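Local coordinates for protein N-acetyl-beta-D glucosaminidase (Rhizomucor miehei CAU432, PDB 4ZM6) that probably hydrolyses terminal N-acetylglucosamine residues as a family 3 glycosidase and acetylates glucosamine through a GCN5-related region that binds acetyl-CoA, at residues D692-K697 / G827-Y832; L769-V774 / W821-R826; G796-G801 / Y832-E837. All coordinates share one frame; numbering follows the deposited sequence.

Contact 1 of 3, residues D692-K697 / G827-Y832; sequences DLQDYK and GVTKSY
V828 and L693 meet just after the Schellman motif in which G827, with positive phi, ends helix 811-825. CG1 of V828 faces CD1 of L693 at 4.1 Å, and V828 O sits 3.5 Å from L693 CB. On the leucine, CG is anti to the carbonyl carbon (chi1 -60°), and CD1 beyond it reaches both V828 and S831. T829 supplies the one hydrogen bond across the contact: its O accepts L693 N at 2.8 Å, almost straight at 174°, with the donor 39° above the carbonyl plane. The same oxygen also receives a CA-H...O contact from D692 CA at 3.5 Å. D692 OD1 lies 3.2 Å from T829 O, but as two acceptors they do not bond; OD1 instead takes a weak bond from Q694 N, closing an Asx turn as the first chain leaves its strand. The T829 and Q694 side chains pass aslant, NE2 of Q694 being 4.2 Å from T829 CB, while OG1 of T829 is bonded to R793 O. K830 pairs with D692 as an antiparallel, non-hydrogen-bonded pair, CA to CA 5.0 Å, their side chains on the same face of the sheet. S831 turns the other way, toward the leucine: its CB touches L693 CD1 at 4.0 Å, both side chains rest on L823 of helix 811-825, and OG of S831 is bonded to Y847 OH. Strand 686-692, from the first N-acetyltransferase range, thus pairs with strand 830-836 of the second, and on its other edge with 847-857. Its place between these two, antiparallel to both, is consistent with the GNAT fold, where the last strand sits between the two before it; here that place is apparently filled by a strand from the first region.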
loop_
_atom_site.group_PDB
_atom_site.type_symbol
_atom_site.label_atom_id
_atom_site.label_comp_id
_atom_site.label_asym_id
_atom_site.label_seq_id
_atom_site.Cartn_x
_atom_site.Cartn_y
_atom_site.Cartn_z
ATOM N N ASP A 692 5.931 48.185 16.757
ATOM C CA ASP A 692 4.784 49.038 17.068
ATOM C C ASP A 692 4.647 50.132 16.003
ATOM O O ASP A 692 5.607 50.838 15.707
ATOM C CB ASP A 692 4.952 49.672 18.451
ATOM C CG ASP A 692 3.757 50.507 18.865
ATOM O OD1 ASP A 692 2.611 50.104 18.576
ATOM O OD2 ASP A 692 3.961 51.570 19.485
ATOM N N LEU A 693 3.457 50.254 15.423
ATOM C CA LEU A 693 3.187 51.276 14.415
ATOM C C LEU A 693 2.170 52.313 14.899
ATOM O O LEU A 693 1.773 53.184 14.128
ATOM C CB LEU A 693 2.682 50.623 13.126
ATOM C CG LEU A 693 3.608 49.626 12.429
ATOM C CD1 LEU A 693 2.988 49.164 11.122
ATOM C CD2 LEU A 693 4.981 50.225 12.171
ATOM N N GLN A 694 1.774 52.227 16.171
ATOM C CA GLN A 694 0.735 53.090 16.751
ATOM C C GLN A 694 0.792 54.499 16.175
ATOM O O GLN A 694 -0.182 54.976 15.589
ATOM C CB GLN A 694 0.872 53.145 18.281
ATOM C CG GLN A 694 -0.362 52.682 19.044
ATOM C CD GLN A 694 -0.006 51.715 20.163
ATOM O OE1 GLN A 694 0.748 52.057 21.075
ATOM N NE2 GLN A 694 -0.533 50.493 20.088
ATOM N N ASP A 695 1.938 55.152 16.344
ATOM C CA ASP A 695 2.197 56.454 15.731
ATOM C C ASP A 695 3.544 56.408 15.015
ATOM O O ASP A 695 4.549 56.913 15.518
ATOM C CB ASP A 695 2.157 57.578 16.787
ATOM C CG ASP A 695 0.833 58.347 16.788
ATOM O OD1 ASP A 695 -0.207 57.799 16.357
ATOM O OD2 ASP A 695 0.838 59.516 17.227
ATOM N N TYR A 696 3.549 55.784 13.839
ATOM C CA TYR A 696 4.758 55.645 13.034
ATOM C C TYR A 696 4.793 56.694 11.931
ATOM O O TYR A 696 3.830 56.851 11.170
ATOM C CB TYR A 696 4.856 54.244 12.407
ATOM C CG TYR A 696 5.949 54.132 11.359
ATOM C CD1 TYR A 696 7.275 53.903 11.725
ATOM C CD2 TYR A 696 5.660 54.281 10.003
ATOM C CE1 TYR A 696 8.277 53.818 10.769
ATOM C CE2 TYR A 696 6.655 54.199 9.041
ATOM C CZ TYR A 696 7.960 53.964 9.428
ATOM O OH TYR A 696 8.946 53.879 8.473
ATOM N N LYS A 697 5.924 57.389 11.846
ATOM C CA LYS A 697 6.185 58.339 10.775
ATOM C C LYS A 697 7.457 57.915 10.046
ATOM O O LYS A 697 8.429 57.499 10.683
ATOM C CB LYS A 697 6.352 59.748 11.353
ATOM C CG LYS A 697 5.893 60.862 10.419
ATOM C CD LYS A 697 4.375 61.040 10.423
ATOM C CE LYS A 697 3.871 61.741 11.681
ATOM N NZ LYS A 697 4.449 63.104 11.855
ATOM N N GLY A 827 -4.438 50.642 9.431
ATOM C CA GLY A 827 -4.846 50.552 10.828
ATOM C C GLY A 827 -4.010 49.601 11.661
ATOM O O GLY A 827 -4.316 49.379 12.830
ATOM N N VAL A 828 -2.945 49.061 11.075
ATOM C CA VAL A 828 -2.113 48.076 11.748
ATOM C C VAL A 828 -1.332 48.738 12.871
ATOM O O VAL A 828 -0.612 49.706 12.639
ATOM C CB VAL A 828 -1.114 47.421 10.775
ATOM C CG1 VAL A 828 -0.137 46.523 11.527
ATOM C CG2 VAL A 828 -1.854 46.632 9.702
ATOM N N THR A 829 -1.478 48.203 14.079
ATOM C CA THR A 829 -0.736 48.676 15.245
ATOM C C THR A 829 0.505 47.815 15.555
ATOM O O THR A 829 1.486 48.329 16.100
ATOM C CB THR A 829 -1.642 48.729 16.495
ATOM O OG1 THR A 829 -2.233 47.447 16.727
ATOM C CG2 THR A 829 -2.746 49.748 16.312
ATOM N N LYS A 830 0.465 46.523 15.216
ATOM C CA LYS A 830 1.576 45.604 15.501
ATOM C C LYS A 830 2.001 44.870 14.233
ATOM O O LYS A 830 1.165 44.296 13.547
ATOM C CB LYS A 830 1.164 44.601 16.580
ATOM C CG LYS A 830 0.862 45.242 17.930
ATOM C CD LYS A 830 0.099 44.294 18.850
ATOM C CE LYS A 830 -0.468 45.004 20.073
ATOM N NZ LYS A 830 0.570 45.279 21.105
ATOM N N SER A 831 3.299 44.879 13.932
ATOM C CA SER A 831 3.804 44.402 12.637
ATOM C C SER A 831 4.790 43.235 12.764
ATOM O O SER A 831 5.689 43.262 13.597
ATOM C CB SER A 831 4.463 45.558 11.881
ATOM O OG SER A 831 4.914 45.145 10.606
ATOM N N TYR A 832 4.628 42.238 11.896
ATOM C CA TYR A 832 5.348 40.972 11.971
ATOM C C TYR A 832 6.354 40.836 10.835
ATOM O O TYR A 832 5.971 40.671 9.680
ATOM C CB TYR A 832 4.325 39.839 11.885
ATOM C CG TYR A 832 4.838 38.417 12.059
ATOM C CD1 TYR A 832 5.673 38.063 13.119
ATOM C CD2 TYR A 832 4.423 37.408 11.194
ATOM C CE1 TYR A 832 6.107 36.757 13.286
ATOM C CE2 TYR A 832 4.847 36.102 11.356
ATOM C CZ TYR A 832 5.688 35.779 12.401
ATOM O OH TYR A 832 6.096 34.471 12.544
#

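Contact 2 of 3, residues L769-V774 / W821-R826; sequences LNTTHV and WLLKQR
L769, on strand 763-771, packs against two successive leucines of helix 811-825, which covers this face of the sheet in the second acetyltransferase range. Its CD1 meets CD1 of L822 at 3.7 Å, the two side chains crossing at about a right angle, while its CD2 lies 4.0 Å from CG of L823, which slides past in the opposite direction. The strand and helix segments run nearly the same way, 20° apart, their axes approaching to 9.7 Å, a spacing filled by interlocking side chains from both. N770 contributes backbone: its O is 3.4 Å from CD2 of L823. At T771 the contact becomes polar. OG1 stands anti to the carbonyl carbon (chi1 -57°) and accepts R826 NH1 at 2.8 Å, with 160° at the hydrogen and the oxygen in the guanidinium plane; the same hydroxyl gives a weak bond to N770 O at 2.9 Å. V774 then closes over the guanidinium, its CG1 4.0 Å above the plane, toward the rim. CD1 of L769 covers the opposite face, and the arginine chain, extended from CG to NE, carries the guanidinium between the two methyls. NH1 also forms a salt bridge with D750. The arginine is thus held in two ways: methyls restrict it above and below, the in-plane bond helps set its orientation together with D750, and that carboxylate would be expected to balance its charge.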
loop_
_atom_site.group_PDB
_atom_site.type_symbol
_atom_site.label_atom_id
_atom_site.label_comp_id
_atom_site.label_asym_id
_atom_site.label_seq_id
_atom_site.Cartn_x
_atom_site.Cartn_y
_atom_site.Cartn_z
ATOM N N LEU A 769 3.592 42.555 1.352
ATOM C CA LEU A 769 2.820 42.944 2.526
ATOM C C LEU A 769 1.856 41.839 2.922
ATOM O O LEU A 769 1.579 40.917 2.148
ATOM C CB LEU A 769 1.998 44.208 2.257
ATOM C CG LEU A 769 2.722 45.541 2.113
ATOM C CD1 LEU A 769 1.740 46.612 1.666
ATOM C CD2 LEU A 769 3.385 45.932 3.422
ATOM N N ASN A 770 1.355 41.954 4.145
ATOM C CA ASN A 770 0.212 41.182 4.592
ATOM C C ASN A 770 -0.492 41.963 5.690
ATOM O O ASN A 770 0.153 42.708 6.433
ATOM C CB ASN A 770 0.650 39.801 5.093
ATOM C CG ASN A 770 1.251 39.844 6.484
ATOM O OD1 ASN A 770 2.468 39.871 6.637
ATOM N ND2 ASN A 770 0.398 39.859 7.505
ATOM N N THR A 771 -1.808 41.802 5.785
ATOM C CA THR A 771 -2.580 42.464 6.826
ATOM C C THR A 771 -3.797 41.626 7.188
ATOM O O THR A 771 -4.555 41.206 6.314
ATOM C CB THR A 771 -3.060 43.858 6.382
ATOM O OG1 THR A 771 -1.938 44.668 6.009
ATOM C CG2 THR A 771 -3.826 44.548 7.502
ATOM N N THR A 772 -3.980 41.401 8.484
ATOM C CA THR A 772 -5.126 40.670 8.986
ATOM C C THR A 772 -6.447 41.284 8.505
ATOM O O THR A 772 -6.661 42.486 8.629
ATOM C CB THR A 772 -5.103 40.653 10.523
ATOM O OG1 THR A 772 -3.820 40.204 10.972
ATOM C CG2 THR A 772 -6.201 39.748 11.086
ATOM N N HIS A 773 -7.309 40.437 7.947
ATOM C CA HIS A 773 -8.617 40.815 7.367
ATOM C C HIS A 773 -8.575 41.580 6.040
ATOM O O HIS A 773 -9.618 42.002 5.545
ATOM C CB HIS A 773 -9.480 41.570 8.379
ATOM C CG HIS A 773 -9.700 40.820 9.652
ATOM N ND1 HIS A 773 -10.004 39.476 9.678
ATOM C CD2 HIS A 773 -9.672 41.228 10.943
ATOM C CE1 HIS A 773 -10.143 39.084 10.932
ATOM N NE2 HIS A 773 -9.948 40.129 11.718
ATOM N N VAL A 774 -7.392 41.743 5.455
ATOM C CA VAL A 774 -7.260 42.409 4.166
ATOM C C VAL A 774 -6.732 41.419 3.135
ATOM O O VAL A 774 -7.318 41.250 2.065
ATOM C CB VAL A 774 -6.332 43.632 4.274
ATOM C CG1 VAL A 774 -6.011 44.208 2.898
ATOM C CG2 VAL A 774 -6.965 44.686 5.173
ATOM N N TRP A 821 4.465 52.475 6.500
ATOM C CA TRP A 821 3.482 53.542 6.297
ATOM C C TRP A 821 2.164 52.944 5.829
ATOM O O TRP A 821 1.114 53.186 6.430
ATOM C CB TRP A 821 3.999 54.567 5.279
ATOM C CG TRP A 821 3.019 55.667 4.934
ATOM C CD1 TRP A 821 2.488 55.938 3.701
ATOM C CD2 TRP A 821 2.459 56.638 5.833
ATOM N NE1 TRP A 821 1.636 57.013 3.777
ATOM C CE2 TRP A 821 1.597 57.462 5.073
ATOM C CE3 TRP A 821 2.600 56.888 7.209
ATOM C CZ2 TRP A 821 0.876 58.524 5.642
ATOM C CZ3 TRP A 821 1.884 57.950 7.777
ATOM C CH2 TRP A 821 1.033 58.751 6.990
ATOM N N LEU A 822 2.245 52.147 4.765
ATOM C CA LEU A 822 1.092 51.431 4.213
ATOM C C LEU A 822 0.359 50.588 5.249
ATOM O O LEU A 822 -0.868 50.539 5.254
ATOM C CB LEU A 822 1.529 50.520 3.069
ATOM C CG LEU A 822 1.951 51.188 1.767
ATOM C CD1 LEU A 822 2.352 50.124 0.758
ATOM C CD2 LEU A 822 0.826 52.048 1.216
ATOM N N LEU A 823 1.107 49.909 6.110
ATOM C CA LEU A 823 0.494 49.135 7.182
ATOM C C LEU A 823 -0.205 50.061 8.170
ATOM O O LEU A 823 -1.338 49.791 8.567
ATOM C CB LEU A 823 1.528 48.255 7.895
ATOM C CG LEU A 823 2.073 47.094 7.053
ATOM C CD1 LEU A 823 3.398 46.595 7.615
ATOM C CD2 LEU A 823 1.056 45.967 6.944
ATOM N N LYS A 824 0.455 51.158 8.548
ATOM C CA LYS A 824 -0.165 52.158 9.433
ATOM C C LYS A 824 -1.460 52.706 8.824
ATOM O O LYS A 824 -2.449 52.881 9.533
ATOM C CB LYS A 824 0.796 53.310 9.754
ATOM N N GLN A 825 -1.457 52.951 7.513
ATOM C CA GLN A 825 -2.661 53.418 6.811
ATOM C C GLN A 825 -3.810 52.431 7.000
ATOM O O GLN A 825 -4.945 52.834 7.267
ATOM C CB GLN A 825 -2.401 53.602 5.312
ATOM C CG GLN A 825 -1.390 54.680 4.944
ATOM C CD GLN A 825 -1.936 56.085 5.091
ATOM O OE1 GLN A 825 -2.332 56.708 4.105
ATOM N NE2 GLN A 825 -1.957 56.595 6.324
ATOM N N ARG A 826 -3.497 51.139 6.885
ATOM C CA ARG A 826 -4.487 50.067 7.050
ATOM C C ARG A 826 -4.939 49.838 8.499
ATOM O O ARG A 826 -5.724 48.927 8.763
ATOM C CB ARG A 826 -3.942 48.750 6.488
ATOM C CG ARG A 826 -3.687 48.750 4.992
ATOM C CD ARG A 826 -2.921 47.500 4.599
ATOM N NE ARG A 826 -2.786 47.336 3.152
ATOM C CZ ARG A 826 -2.398 46.209 2.556
ATOM N NH1 ARG A 826 -2.105 45.118 3.269
ATOM N NH2 ARG A 826 -2.309 46.163 1.232
#

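Contact 3 of 3, residues G796-G801 / Y832-E837; sequences GMACVG and YVDWVE
M797 holds CG between its backbone N and carbonyl carbon (chi1 72°), while V833 sets CG1 anti to its backbone N and thereby leaves CG2 beside that N; CG and CG2 meet at 4.2 Å, the side chains crossing at a slant. Backbone pairing is thin. G796 and Y832 form a parallel bridge with CA atoms 4.3 Å apart, and M797 N donates to Y832 O at 3.4 Å and 145°, a weak bond. G796 CA adds a CA-H...O contact to the same oxygen at 3.2 Å. Further on, OD1 of D834 approaches CB of A798 at 4.0 Å and M797 O at 3.6 Å, the latter a meeting of two acceptors; OD2 is engaged by R655 in a salt bridge. Bonding across the segments fades after the G796 bridge, and the CA atoms of A798 and D834 are already 7.0 Å apart, consistent with the splay between the central parallel strands of GNAT folds. These strands are the two arms of a beta-alpha-beta crossover whose connecting helix, 811-825, covers M797 through V816, A819 and N820. Y847 of strand 847-857 touches both M797 and V833, and strand 686-692 flanks 830-836 on its other edge.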
loop_
_atom_site.group_PDB
_atom_site.type_symbol
_atom_site.label_atom_id
_atom_site.label_comp_id
_atom_site.label_asym_id
_atom_site.label_seq_id
_atom_site.Cartn_x
_atom_site.Cartn_y
_atom_site.Cartn_z
ATOM N N GLY A 796 2.275 42.699 8.355
ATOM C CA GLY A 796 3.713 42.519 8.257
ATOM C C GLY A 796 4.209 42.532 6.829
ATOM O O GLY A 796 3.467 42.869 5.906
ATOM N N MET A 797 5.469 42.153 6.648
ATOM C CA MET A 797 6.080 42.126 5.323
ATOM C C MET A 797 7.046 40.952 5.191
ATOM O O MET A 797 7.398 40.317 6.183
ATOM C CB MET A 797 6.813 43.443 5.048
ATOM C CG MET A 797 8.097 43.627 5.843
ATOM S SD MET A 797 8.757 45.295 5.720
ATOM C CE MET A 797 7.623 46.150 6.798
ATOM N N ALA A 798 7.479 40.690 3.960
ATOM C CA ALA A 798 8.360 39.560 3.663
ATOM C C ALA A 798 8.998 39.696 2.282
ATOM O O ALA A 798 8.673 40.603 1.522
ATOM C CB ALA A 798 7.585 38.250 3.756
ATOM N N CYS A 799 9.916 38.787 1.974
ATOM C CA CYS A 799 10.592 38.751 0.680
ATOM C C CYS A 799 10.977 40.149 0.192
ATOM O O CYS A 799 10.705 40.537 -0.945
ATOM C CB CYS A 799 9.731 37.999 -0.328
ATOM S SG CYS A 799 9.244 36.357 0.273
ATOM N N VAL A 800 11.621 40.885 1.096
ATOM C CA VAL A 800 12.174 42.204 0.823
ATOM C C VAL A 800 13.482 42.023 0.067
ATOM O O VAL A 800 14.337 41.226 0.468
ATOM C CB VAL A 800 12.491 42.946 2.134
ATOM C CG1 VAL A 800 13.178 44.275 1.853
ATOM C CG2 VAL A 800 11.229 43.147 2.965
ATOM N N GLY A 801 13.639 42.766 -1.024
ATOM C CA GLY A 801 14.825 42.648 -1.861
ATOM C C GLY A 801 14.983 43.789 -2.846
ATOM O O GLY A 801 14.012 44.250 -3.450
ATOM N N TYR A 832 4.628 42.238 11.896
ATOM C CA TYR A 832 5.348 40.972 11.971
ATOM C C TYR A 832 6.354 40.836 10.835
ATOM O O TYR A 832 5.971 40.671 9.680
ATOM C CB TYR A 832 4.325 39.839 11.885
ATOM C CG TYR A 832 4.838 38.417 12.059
ATOM C CD1 TYR A 832 5.673 38.063 13.119
ATOM C CD2 TYR A 832 4.423 37.408 11.194
ATOM C CE1 TYR A 832 6.107 36.757 13.286
ATOM C CE2 TYR A 832 4.847 36.102 11.356
ATOM C CZ TYR A 832 5.688 35.779 12.401
ATOM O OH TYR A 832 6.096 34.471 12.544
ATOM N N VAL A 833 7.641 40.910 11.166
ATOM C CA VAL A 833 8.703 40.633 10.201
ATOM C C VAL A 833 9.321 39.283 10.551
ATOM O O VAL A 833 10.028 39.152 11.546
ATOM C CB VAL A 833 9.778 41.732 10.205
ATOM C CG1 VAL A 833 10.904 41.384 9.241
ATOM C CG2 VAL A 833 9.154 43.074 9.851
ATOM N N ASP A 834 9.048 38.283 9.722
ATOM C CA ASP A 834 9.345 36.902 10.060
ATOM C C ASP A 834 10.642 36.437 9.422
ATOM O O ASP A 834 10.952 36.815 8.293
ATOM C CB ASP A 834 8.182 35.983 9.648
ATOM C CG ASP A 834 7.925 35.975 8.144
ATOM O OD1 ASP A 834 7.696 37.056 7.565
ATOM O OD2 ASP A 834 7.936 34.881 7.539
ATOM N N TRP A 835 11.392 35.627 10.172
ATOM C CA TRP A 835 12.574 34.921 9.680
ATOM C C TRP A 835 13.574 35.879 9.044
ATOM O O TRP A 835 13.723 35.913 7.821
ATOM C CB TRP A 835 12.154 33.823 8.690
ATOM C CG TRP A 835 13.255 32.868 8.263
ATOM C CD1 TRP A 835 14.603 32.994 8.485
ATOM C CD2 TRP A 835 13.091 31.667 7.500
ATOM N NE1 TRP A 835 15.277 31.936 7.927
ATOM C CE2 TRP A 835 14.376 31.108 7.315
ATOM C CE3 TRP A 835 11.982 31.005 6.960
ATOM C CZ2 TRP A 835 14.582 29.916 6.614
ATOM C CZ3 TRP A 835 12.189 29.819 6.260
ATOM C CH2 TRP A 835 13.482 29.289 6.092
ATOM N N VAL A 836 14.253 36.652 9.887
ATOM C CA VAL A 836 15.302 37.567 9.436
ATOM C C VAL A 836 16.474 37.594 10.410
ATOM O O VAL A 836 16.351 37.186 11.569
ATOM C CB VAL A 836 14.777 39.006 9.235
ATOM C CG1 VAL A 836 13.755 39.052 8.106
ATOM C CG2 VAL A 836 14.193 39.569 10.529
ATOM N N GLU A 837 17.606 38.085 9.917
ATOM C CA GLU A 837 18.852 38.117 10.685
ATOM C C GLU A 837 19.445 39.519 10.859
ATOM O O GLU A 837 20.060 39.797 11.887
ATOM C CB GLU A 837 19.888 37.209 10.026
ATOM C CG GLU A 837 19.391 35.797 9.775
ATOM C CD GLU A 837 20.519 34.826 9.492
ATOM O OE1 GLU A 837 20.553 34.278 8.371
ATOM O OE2 GLU A 837 21.372 34.614 10.388
#

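All three contacts lie on one mixed sheet and the helix packed on it. Contact 3 is buried; contacts 1 and 2 are partly buried, each including exposed residues. Contacts 1 and 3 share Y832 and use strand 830-836 from its two edges, antiparallel with a straight bond in contact 1, parallel and weakly bonded in contact 3. Contact 2 instead joins helix to strand through leucines and an arginine, its only bond across being from a side chain. V828 joins it to contact 1, its N probably bonding L823 O, and N770 O probably bonds G796 N, tying it to contact 3. Contact 1 alone spans both acetyltransferase ranges.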